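Poly A polymerase (Aquifex aeolicus, PDB 4WBY) adds the terminal adenosine to tRNAs ending in CC, using ATP and magnesium, to complete the CCA 3' end. Local coordinates at residues 316-321 / 325-330. Residues are numbered along the deposited sequence; the frame is centred on the assembly and turned at random.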
ATOM      1  N   GLU A 316      29.302  14.110   7.315  1.00 28.22           N
ATOM      2  CA  GLU A 316      30.523  14.891   7.424  1.00 30.55           C
ATOM      3  C   GLU A 316      31.741  14.113   6.914  1.00 31.94           C
ATOM      4  O   GLU A 316      32.575  14.672   6.207  1.00 33.18           O
ATOM      5  CB  GLU A 316      30.732  15.336   8.870  1.00 33.56           C
ATOM      6  CG  GLU A 316      31.920  16.263   9.066  1.00 38.73           C
ATOM      7  CD  GLU A 316      31.783  17.574   8.311  1.00 43.98           C
ATOM      8  OE1 GLU A 316      30.638  18.011   8.056  1.00 44.85           O
ATOM      9  OE2 GLU A 316      32.827  18.171   7.970  1.00 47.48           O
ATOM     10  N   GLU A 317      31.837  12.828   7.253  1.00 30.06           N
ATOM     11  CA  GLU A 317      32.968  12.014   6.812  1.00 32.93           C
ATOM     12  C   GLU A 317      32.964  11.859   5.303  1.00 32.05           C
ATOM     13  O   GLU A 317      34.013  11.885   4.667  1.00 33.02           O
ATOM     14  CB  GLU A 317      32.949  10.633   7.468  1.00 39.18           C
ATOM     15  CG  GLU A 317      33.431  10.610   8.903  1.00 45.61           C
ATOM     16  CD  GLU A 317      33.930   9.237   9.315  1.00 51.58           C
ATOM     17  OE1 GLU A 317      33.246   8.574  10.121  1.00 55.57           O
ATOM     18  OE2 GLU A 317      35.006   8.822   8.831  1.00 52.24           O
ATOM     19  N   LEU A 318      31.773  11.708   4.732  1.00 31.22           N
ATOM     20  CA  LEU A 318      31.645  11.532   3.292  1.00 31.99           C
ATOM     21  C   LEU A 318      32.017  12.826   2.573  1.00 32.62           C
ATOM     22  O   LEU A 318      32.652  12.799   1.517  1.00 34.62           O
ATOM     23  CB  LEU A 318      30.223  11.101   2.928  1.00 34.63           C
ATOM     24  CG  LEU A 318      30.048  10.250   1.673  1.00 41.17           C
ATOM     25  CD1 LEU A 318      30.830   8.950   1.785  1.00 39.00           C
ATOM     26  CD2 LEU A 318      28.573   9.966   1.451  1.00 46.57           C
ATOM     27  N   LYS A 319      31.626  13.957   3.158  1.00 32.88           N
ATOM     28  CA  LYS A 319      32.018  15.264   2.633  1.00 37.45           C
ATOM     29  C   LYS A 319      33.536  15.396   2.559  1.00 41.78           C
ATOM     30  O   LYS A 319      34.084  15.827   1.542  1.00 42.86           O
ATOM     31  CB  LYS A 319      31.447  16.392   3.497  1.00 41.08           C
ATOM     32  CG  LYS A 319      29.962  16.655   3.315  1.00 46.32           C
ATOM     33  CD  LYS A 319      29.474  17.713   4.300  1.00 50.35           C
ATOM     34  CE  LYS A 319      28.009  18.053   4.082  1.00 53.50           C
ATOM     35  NZ  LYS A 319      27.134  16.854   4.201  1.00 54.50           N
ATOM     36  N   LYS A 320      34.207  15.015   3.642  1.00 42.03           N
ATOM     37  CA  LYS A 320      35.652  15.185   3.759  1.00 44.37           C
ATOM     38  C   LYS A 320      36.443  14.157   2.956  1.00 45.58           C
ATOM     39  O   LYS A 320      37.631  14.354   2.697  1.00 47.79           O
ATOM     40  CB  LYS A 320      36.071  15.122   5.231  1.00 46.43           C
ATOM     41  CG  LYS A 320      35.642  16.331   6.048  1.00 50.99           C
ATOM     42  CD  LYS A 320      36.248  17.614   5.491  1.00 54.35           C
ATOM     43  CE  LYS A 320      35.770  18.839   6.259  1.00 57.73           C
ATOM     44  NZ  LYS A 320      36.201  18.821   7.685  1.00 59.81           N
ATOM     45  N   ALA A 321      35.787  13.064   2.572  1.00 45.68           N
ATOM     46  CA  ALA A 321      36.438  12.010   1.797  1.00 47.65           C
ATOM     47  C   ALA A 321      36.958  12.555   0.472  1.00 52.33           C
ATOM     48  O   ALA A 321      36.201  13.113  -0.323  1.00 54.91           O
ATOM     49  CB  ALA A 321      35.482  10.852   1.559  1.00 46.53           C
ATOM     50  N   TYR A 325      38.205   5.566  -2.912  1.00 42.21           N
ATOM     51  CA  TYR A 325      38.267   4.376  -2.073  1.00 41.71           C
ATOM     52  C   TYR A 325      37.716   4.651  -0.679  1.00 41.51           C
ATOM     53  O   TYR A 325      37.134   3.769  -0.055  1.00 41.73           O
ATOM     54  CB  TYR A 325      39.702   3.846  -1.974  1.00 43.05           C
ATOM     55  CG  TYR A 325      39.841   2.695  -1.001  1.00 45.73           C
ATOM     56  CD1 TYR A 325      39.344   1.435  -1.312  1.00 49.07           C
ATOM     57  CD2 TYR A 325      40.456   2.873   0.233  1.00 47.05           C
ATOM     58  CE1 TYR A 325      39.459   0.379  -0.422  1.00 51.87           C
ATOM     59  CE2 TYR A 325      40.576   1.822   1.129  1.00 51.35           C
ATOM     60  CZ  TYR A 325      40.075   0.578   0.796  1.00 53.74           C
ATOM     61  OH  TYR A 325      40.191  -0.469   1.682  1.00 55.43           O
ATOM     62  N   GLU A 326      37.896   5.874  -0.190  1.00 40.80           N
ATOM     63  CA  GLU A 326      37.369   6.227   1.123  1.00 39.92           C
ATOM     64  C   GLU A 326      35.846   6.277   1.072  1.00 36.27           C
ATOM     65  O   GLU A 326      35.164   5.818   1.991  1.00 33.19           O
ATOM     66  CB  GLU A 326      37.937   7.565   1.602  1.00 44.71           C
ATOM     67  CG  GLU A 326      37.564   7.911   3.036  1.00 51.34           C
ATOM     68  CD  GLU A 326      38.389   9.056   3.598  1.00 60.56           C
ATOM     69  OE1 GLU A 326      38.906   9.872   2.803  1.00 63.70           O
ATOM     70  OE2 GLU A 326      38.527   9.133   4.838  1.00 64.34           O
ATOM     71  N   VAL A 327      35.315   6.837  -0.010  1.00 34.40           N
ATOM     72  CA  VAL A 327      33.874   6.854  -0.228  1.00 32.19           C
ATOM     73  C   VAL A 327      33.352   5.419  -0.253  1.00 31.48           C
ATOM     74  O   VAL A 327      32.348   5.092   0.392  1.00 31.14           O
ATOM     75  CB  VAL A 327      33.508   7.579  -1.540  1.00 32.46           C
ATOM     76  CG1 VAL A 327      32.019   7.481  -1.815  1.00 31.72           C
ATOM     77  CG2 VAL A 327      33.937   9.043  -1.479  1.00 33.78           C
ATOM     78  N   TYR A 328      34.062   4.556  -0.979  1.00 32.11           N
ATOM     79  CA  TYR A 328      33.688   3.149  -1.080  1.00 32.01           C
ATOM     80  C   TYR A 328      33.679   2.469   0.284  1.00 33.84           C
ATOM     81  O   TYR A 328      32.743   1.740   0.610  1.00 32.68           O
ATOM     82  CB  TYR A 328      34.639   2.420  -2.039  1.00 32.67           C
ATOM     83  CG  TYR A 328      34.625   0.909  -1.932  1.00 36.71           C
ATOM     84  CD1 TYR A 328      33.661   0.151  -2.586  1.00 37.50           C
ATOM     85  CD2 TYR A 328      35.593   0.239  -1.193  1.00 39.75           C
ATOM     86  CE1 TYR A 328      33.656  -1.232  -2.496  1.00 42.03           C
ATOM     87  CE2 TYR A 328      35.594  -1.143  -1.096  1.00 43.81           C
ATOM     88  CZ  TYR A 328      34.623  -1.871  -1.749  1.00 45.45           C
ATOM     89  OH  TYR A 328      34.628  -3.246  -1.654  1.00 50.59           O
ATOM     90  N   ARG A 329      34.717   2.714   1.080  1.00 35.14           N
ATOM     91  CA  ARG A 329      34.833   2.103   2.402  1.00 34.63           C
ATOM     92  C   ARG A 329      33.710   2.552   3.334  1.00 32.02           C
ATOM     93  O   ARG A 329      33.182   1.760   4.117  1.00 33.83           O
ATOM     94  CB  ARG A 329      36.195   2.431   3.023  1.00 36.90           C
ATOM     95  CG  ARG A 329      36.441   1.781   4.375  1.00 43.68           C
ATOM     96  CD  ARG A 329      37.699   2.337   5.026  1.00 49.23           C
ATOM     97  NE  ARG A 329      37.711   3.797   4.995  1.00 52.21           N
ATOM     98  CZ  ARG A 329      37.087   4.571   5.878  1.00 51.57           C
ATOM     99  NH1 ARG A 329      36.397   4.025   6.870  1.00 50.39           N
ATOM    100  NH2 ARG A 329      37.150   5.892   5.766  1.00 52.22           N
ATOM    101  N   LEU A 330      33.341   3.824   3.243  1.00 31.11           N
ATOM    102  CA  LEU A 330      32.273   4.373   4.077  1.00 29.66           C
ATOM    103  C   LEU A 330      30.887   3.867   3.675  1.00 27.36           C
ATOM    104  O   LEU A 330      30.013   3.691   4.530  1.00 27.67           O
ATOM    105  CB  LEU A 330      32.298   5.904   4.023  1.00 31.64           C
ATOM    106  CG  LEU A 330      33.468   6.571   4.749  1.00 30.77           C
ATOM    107  CD1 LEU A 330      33.577   8.039   4.360  1.00 30.97           C
ATOM    108  CD2 LEU A 330      33.310   6.425   6.256  1.00 30.40           C
TER
HETATM  109  O   HOH W   1      36.597  11.431   5.148  1.00 51.85           O
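Ala-321 and Glu-326 bring the backbones of 316-321 and 325-330 nearest, CA to CA 5.9 Å, across a short turn; the axes of helical segments 316-320 and 325-330 come within 9.7 Å at 160°, nearly antiparallel. Ala-321, the first residue to leave helical geometry, directs its methyl at the second helix, where CB meets Val-327 CG2 at 3.9 Å. Beside it, the Leu-318 and Leu-330 side chains run alongside one another in opposing senses, their CD1 atoms 3.9 Å apart. Glu-317's chain lies roughly perpendicular to that of Leu-330, its OE2 resting near CD2. With CG anti to the backbone N (chi1 -173°) and the chain extended beyond it, Glu-326 lies along Ala-321, OE1 coming to 3.4 Å from Ala-321 CA. Its OE2 accepts a weak bond from a water that also donates to Glu-317 O (2.7 Å), and lies in plane at the Arg-329 guanidinium edge, in a long salt bridge to NH2 (3.6 Å). Shortening Glu-326 to an alanine would probably cost the water its weaker anchor and Arg-329 this long bridge. Leu-318 also packs on Ile-352 of helix 349-359. The two segments form an antiparallel helical hairpin with an apolar seam, in the all-helical region far from the nucleotidyltransferase head.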